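Local coordinates for protein (S)-ureidoglycine--glyoxylate transaminase (Bacillus subtilis, PDB 3ISL) that transfers the amino group of (S)-ureidoglycine to glyoxylate, using pyridoxal 5'-phosphate, to give oxalurate and glycine in purine breakdown, at residues D23-R28 / V280-E285; T325-P330 / K360-G365. One frame throughout, in Å; residues are numbered along the deposited sequence.

Contact 1 (D23-R28 / V280-E285); sequences DPRVLR and VRLVLE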
# COMPACT_ATOMS: atom_id res chain seq x y z
N ASP A 23 -10.39 15.18 -4.78
CA ASP A 23 -10.92 16.46 -4.26
C ASP A 23 -9.77 17.25 -3.57
O ASP A 23 -8.98 16.66 -2.82
CB ASP A 23 -12.08 16.25 -3.24
CG ASP A 23 -12.84 17.57 -2.90
OD1 ASP A 23 -12.24 18.51 -2.33
OD2 ASP A 23 -14.04 17.72 -3.20
N PRO A 24 -9.69 18.58 -3.81
CA PRO A 24 -8.75 19.45 -3.18
C PRO A 24 -8.80 19.38 -1.67
O PRO A 24 -7.75 19.55 -1.04
CB PRO A 24 -9.18 20.83 -3.69
CG PRO A 24 -9.56 20.54 -5.07
CD PRO A 24 -10.46 19.34 -4.83
N ARG A 25 -9.98 19.14 -1.08
CA ARG A 25 -10.03 18.96 0.37
C ARG A 25 -9.26 17.70 0.85
O ARG A 25 -8.75 17.66 1.95
CB ARG A 25 -11.45 18.93 0.89
CG ARG A 25 -12.15 20.27 0.81
CD ARG A 25 -13.27 20.10 -0.19
NE ARG A 25 -14.51 20.08 0.52
CZ ARG A 25 -15.65 19.56 0.07
NH1 ARG A 25 -15.77 18.87 -1.10
NH2 ARG A 25 -16.68 19.71 0.87
N VAL A 26 -9.24 16.65 0.02
CA VAL A 26 -8.44 15.46 0.32
C VAL A 26 -6.99 15.74 0.06
O VAL A 26 -6.12 15.42 0.91
CB VAL A 26 -8.97 14.22 -0.48
CG1 VAL A 26 -8.02 13.10 -0.38
CG2 VAL A 26 -10.37 13.79 0.08
N LEU A 27 -6.66 16.30 -1.11
CA LEU A 27 -5.27 16.72 -1.32
C LEU A 27 -4.64 17.55 -0.18
O LEU A 27 -3.50 17.23 0.23
CB LEU A 27 -5.08 17.46 -2.64
CG LEU A 27 -5.35 16.61 -3.87
CD1 LEU A 27 -5.35 17.53 -5.08
CD2 LEU A 27 -4.30 15.47 -3.94
N ARG A 28 -5.29 18.64 0.25
CA ARG A 28 -4.66 19.56 1.23
C ARG A 28 -4.43 18.78 2.52
O ARG A 28 -3.51 19.08 3.23
CB ARG A 28 -5.50 20.87 1.54
CG ARG A 28 -6.84 20.56 2.33
CD ARG A 28 -7.79 21.71 2.82
NE ARG A 28 -8.42 22.26 1.66
CZ ARG A 28 -9.62 22.83 1.55
NH1 ARG A 28 -10.53 22.94 2.56
NH2 ARG A 28 -9.93 23.25 0.33
N VAL A 280 -13.91 9.53 2.47
CA VAL A 280 -15.20 9.00 2.88
C VAL A 280 -16.03 10.06 3.62
O VAL A 280 -17.25 10.16 3.45
CB VAL A 280 -15.04 7.76 3.76
CG1 VAL A 280 -16.35 7.09 3.88
CG2 VAL A 280 -14.08 6.81 3.03
N ARG A 281 -15.39 10.91 4.39
CA ARG A 281 -16.25 11.94 5.03
C ARG A 281 -16.97 12.78 3.94
O ARG A 281 -18.10 13.17 4.15
CB ARG A 281 -15.45 12.84 5.97
CG ARG A 281 -16.14 14.12 6.40
CD ARG A 281 -15.29 14.92 7.32
NE ARG A 281 -14.12 15.55 6.69
CZ ARG A 281 -14.12 16.72 6.06
NH1 ARG A 281 -15.25 17.42 5.85
NH2 ARG A 281 -12.97 17.18 5.59
N LEU A 282 -16.28 13.10 2.84
CA LEU A 282 -16.87 13.91 1.78
C LEU A 282 -17.97 13.20 1.07
O LEU A 282 -18.99 13.85 0.69
CB LEU A 282 -15.86 14.42 0.75
CG LEU A 282 -14.76 15.32 1.31
CD1 LEU A 282 -13.90 15.93 0.18
CD2 LEU A 282 -15.25 16.41 2.24
N VAL A 283 -17.82 11.90 0.88
CA VAL A 283 -18.96 11.19 0.29
C VAL A 283 -20.20 11.24 1.16
O VAL A 283 -21.29 11.47 0.68
CB VAL A 283 -18.66 9.80 -0.36
CG1 VAL A 283 -17.23 9.48 -0.54
CG2 VAL A 283 -19.75 8.63 -0.13
N LEU A 284 -20.01 11.06 2.43
CA LEU A 284 -21.12 11.05 3.37
C LEU A 284 -21.72 12.45 3.54
O LEU A 284 -22.86 12.55 3.88
CB LEU A 284 -20.63 10.48 4.71
CG LEU A 284 -20.84 8.98 4.98
CD1 LEU A 284 -21.41 7.97 3.86
CD2 LEU A 284 -19.75 8.38 5.75
N GLU A 285 -20.94 13.52 3.35
CA GLU A 285 -21.49 14.85 3.47
C GLU A 285 -22.35 15.15 2.27
O GLU A 285 -23.38 15.80 2.41
CB GLU A 285 -20.44 15.93 3.64
CG GLU A 285 -19.57 15.74 4.91
CD GLU A 285 -18.63 16.92 5.22
OE1 GLU A 285 -18.41 17.75 4.31
OE2 GLU A 285 -18.13 17.00 6.40
O HOH W 1 -18.79 18.44 1.67
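L282 reaches from its helix into a small cluster made by D23, R25 and V26. CD1 of L282 lies 3.6 Å from CG of D23, and the two side chains cross at about a right angle. The same methyl is 4.1 Å from CG2 of V26 and 3.7 Å from NH1 of R25. CD2 of L282 sits over the centre of one face of the R25 guanidinium, 3.8 Å from CZ of R25. The R25 chain bends at chi2 (114°) and chi3 (108°). These bends fold its guanidinium back toward D23 and across L282.

D23 fixes one end of that group. NH1 of R25 donates to OD2 of D23 at 3.0 Å, in a salt bridge that stays close to the guanidinium plane but meets the carboxylate from above its own plane. D23 also caps its helix, with its carboxylate accepting from the backbone N of R25. NH2 of R25, the other terminal nitrogen, is 4.3 Å from OE1 of E285, and no N-H points at that oxygen. A water bridges the two groups, donating to OE1 of E285 and receiving a weak bond from NH2 of R25. R281, one turn earlier, holds E285 by a hydrogen-bonded salt bridge from NH1 of R281 to OE2 of E285, 3.0 Å. A second salt bridge joins R281 to E278, and both R281 and E285 pack on R5 of the second subunit.

The two short helix segments run nearly antiparallel, at 154°, with their axes 10.9 Å apart. Side chains, chiefly L282 and R25, and one water fill this spacing. In this class-V, fold type I aminotransferase, the contact lays the N-capped helix 24-29 on the long helix 270-286, away from the cofactor pocket.

Contact 2 (T325-P330 / K360-G365); sequences TCVEIP and KIWRIG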
# COMPACT_ATOMS: atom_id res chain seq x y z
N THR A 325 -18.33 5.22 -19.76
CA THR A 325 -19.04 5.36 -21.01
C THR A 325 -18.09 4.93 -22.10
O THR A 325 -16.99 5.48 -22.21
CB THR A 325 -19.44 6.84 -21.17
OG1 THR A 325 -20.44 7.07 -20.20
CG2 THR A 325 -20.06 7.13 -22.62
N CYS A 326 -18.47 3.89 -22.83
CA CYS A 326 -17.59 3.25 -23.82
C CYS A 326 -18.00 3.78 -25.18
O CYS A 326 -19.11 3.51 -25.65
CB CYS A 326 -17.76 1.70 -23.79
SG CYS A 326 -17.41 0.97 -22.21
N VAL A 327 -17.09 4.54 -25.80
CA VAL A 327 -17.39 5.21 -27.05
C VAL A 327 -16.72 4.44 -28.15
O VAL A 327 -15.52 4.16 -28.06
CB VAL A 327 -16.90 6.67 -27.04
CG1 VAL A 327 -17.21 7.41 -28.40
CG2 VAL A 327 -17.47 7.43 -25.83
N GLU A 328 -17.48 4.12 -29.21
CA GLU A 328 -16.96 3.35 -30.34
C GLU A 328 -16.04 4.24 -31.16
O GLU A 328 -16.42 5.36 -31.55
CB GLU A 328 -18.12 2.73 -31.19
CG GLU A 328 -18.68 1.43 -30.55
CD GLU A 328 -19.91 0.80 -31.25
OE1 GLU A 328 -20.32 -0.30 -30.78
OE2 GLU A 328 -20.44 1.37 -32.24
N ILE A 329 -14.82 3.73 -31.40
CA ILE A 329 -13.86 4.35 -32.30
C ILE A 329 -14.33 4.14 -33.75
O ILE A 329 -14.44 3.03 -34.24
CB ILE A 329 -12.42 3.80 -32.10
CG1 ILE A 329 -11.96 4.04 -30.63
CG2 ILE A 329 -11.43 4.40 -33.14
CD1 ILE A 329 -10.75 3.20 -30.18
N PRO A 330 -14.62 5.23 -34.44
CA PRO A 330 -15.09 5.12 -35.85
C PRO A 330 -14.04 4.49 -36.78
O PRO A 330 -12.83 4.66 -36.54
CB PRO A 330 -15.35 6.56 -36.25
CG PRO A 330 -15.22 7.41 -34.93
CD PRO A 330 -14.38 6.62 -33.99
N LYS A 360 -11.27 -0.90 -30.32
CA LYS A 360 -12.71 -0.77 -30.59
C LYS A 360 -13.33 0.40 -29.86
O LYS A 360 -14.28 0.98 -30.34
CB LYS A 360 -13.46 -2.06 -30.19
CG LYS A 360 -13.18 -3.25 -31.13
CD LYS A 360 -13.50 -4.58 -30.45
CE LYS A 360 -15.00 -4.68 -30.06
NZ LYS A 360 -15.87 -5.47 -31.00
N ILE A 361 -12.82 0.71 -28.67
CA ILE A 361 -13.51 1.67 -27.81
C ILE A 361 -12.56 2.57 -27.08
O ILE A 361 -11.44 2.17 -26.74
CB ILE A 361 -14.44 0.99 -26.71
CG1 ILE A 361 -13.73 -0.12 -25.93
CG2 ILE A 361 -15.76 0.54 -27.29
CD1 ILE A 361 -14.43 -0.50 -24.55
N TRP A 362 -13.00 3.78 -26.82
CA TRP A 362 -12.38 4.56 -25.71
C TRP A 362 -13.30 4.41 -24.55
O TRP A 362 -14.48 4.24 -24.77
CB TRP A 362 -12.25 6.04 -25.99
CG TRP A 362 -11.45 6.41 -27.21
CD1 TRP A 362 -10.06 6.41 -27.35
CD2 TRP A 362 -11.99 6.91 -28.44
NE1 TRP A 362 -9.73 6.88 -28.64
CE2 TRP A 362 -10.89 7.18 -29.32
CE3 TRP A 362 -13.30 7.13 -28.91
CZ2 TRP A 362 -11.07 7.67 -30.65
CZ3 TRP A 362 -13.49 7.61 -30.23
CH2 TRP A 362 -12.37 7.85 -31.09
N ARG A 363 -12.76 4.51 -23.33
CA ARG A 363 -13.60 4.50 -22.14
C ARG A 363 -13.48 5.83 -21.41
O ARG A 363 -12.41 6.23 -20.99
CB ARG A 363 -13.24 3.32 -21.22
CG ARG A 363 -13.41 1.98 -21.88
CD ARG A 363 -12.93 0.86 -20.99
NE ARG A 363 -11.49 0.83 -20.96
CZ ARG A 363 -10.77 0.59 -19.86
NH1 ARG A 363 -11.35 0.34 -18.70
NH2 ARG A 363 -9.46 0.58 -19.95
N ILE A 364 -14.61 6.52 -21.23
CA ILE A 364 -14.53 7.81 -20.57
C ILE A 364 -15.18 7.57 -19.19
O ILE A 364 -16.34 7.19 -19.13
CB ILE A 364 -15.23 8.90 -21.33
CG1 ILE A 364 -14.70 8.96 -22.79
CG2 ILE A 364 -15.17 10.29 -20.54
CD1 ILE A 364 -15.33 10.05 -23.68
N GLY A 365 -14.39 7.79 -18.13
CA GLY A 365 -14.82 7.64 -16.72
C GLY A 365 -15.45 8.96 -16.29
O GLY A 365 -15.02 10.04 -16.76
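A pair of antiparallel strands, 325-328 and 361-365, sets V327 against W362 and T325 against I364 in hydrogen-bonded pairs. The backbone N of V327 donates to O of W362 at 2.8 Å, and W362 returns the bond. T325 and I364 exchange a similar pair. Beyond the strand end, N of I329 donates to O of K360 at 3.0 Å.

The W362 indole extends past the end of strand 325-328, beside V327, I329 and P330. CG1 of I329, anti to its carbonyl carbon (chi1 -59°), stands over one face, 3.5 Å from the centroid of the six-membered ring of W362 and 8° off its normal, a CH-pi contact. CG1 of V327 meets the ring edge 4.0 Å from CE3 of W362, while CD of P330 is 3.7 Å from CH2 of W362. NE1 of W362 donates a hydrogen bond to O of G335. An alanine here would probably leave a gap beside I329 and P330 and the carbonyl of G335 without its indole donor.

On the sheet face of C326, I361 and R363, SG of C326 is 4.1 Å from CD1 of I361. R363 hydrogen-bonds the carbonyls of S352 and of T147, a cofactor-pocket residue. Its side chain lies about 7 Å from the cofactor. Backbone bonds continue outward, from C326 to F314 and from R363 to A351. T325, V327 and I364 pack against helix 288-308.

From the N terminus, the chain first runs through helix 24-29. It then passes through the seven-stranded mixed sheet that carries the cofactor pocket and returns in helix 270-286. Contact 1 closes that long loop of 251 residues. The chain continues through helix 288-308 into strand 324-328. Helix 335-346 follows, and strand 361-365 comes back to close contact 2 after only 29 residues. The two contacts are in series, neither nested nor crossed. The nearest atoms of contact 1 and contact 2 are about 14 Å apart. Contact 1 ties the N-terminal segment to a helix that follows the large sheet in sequence, whereas contact 2 holds together the strand pair of the C-terminal part.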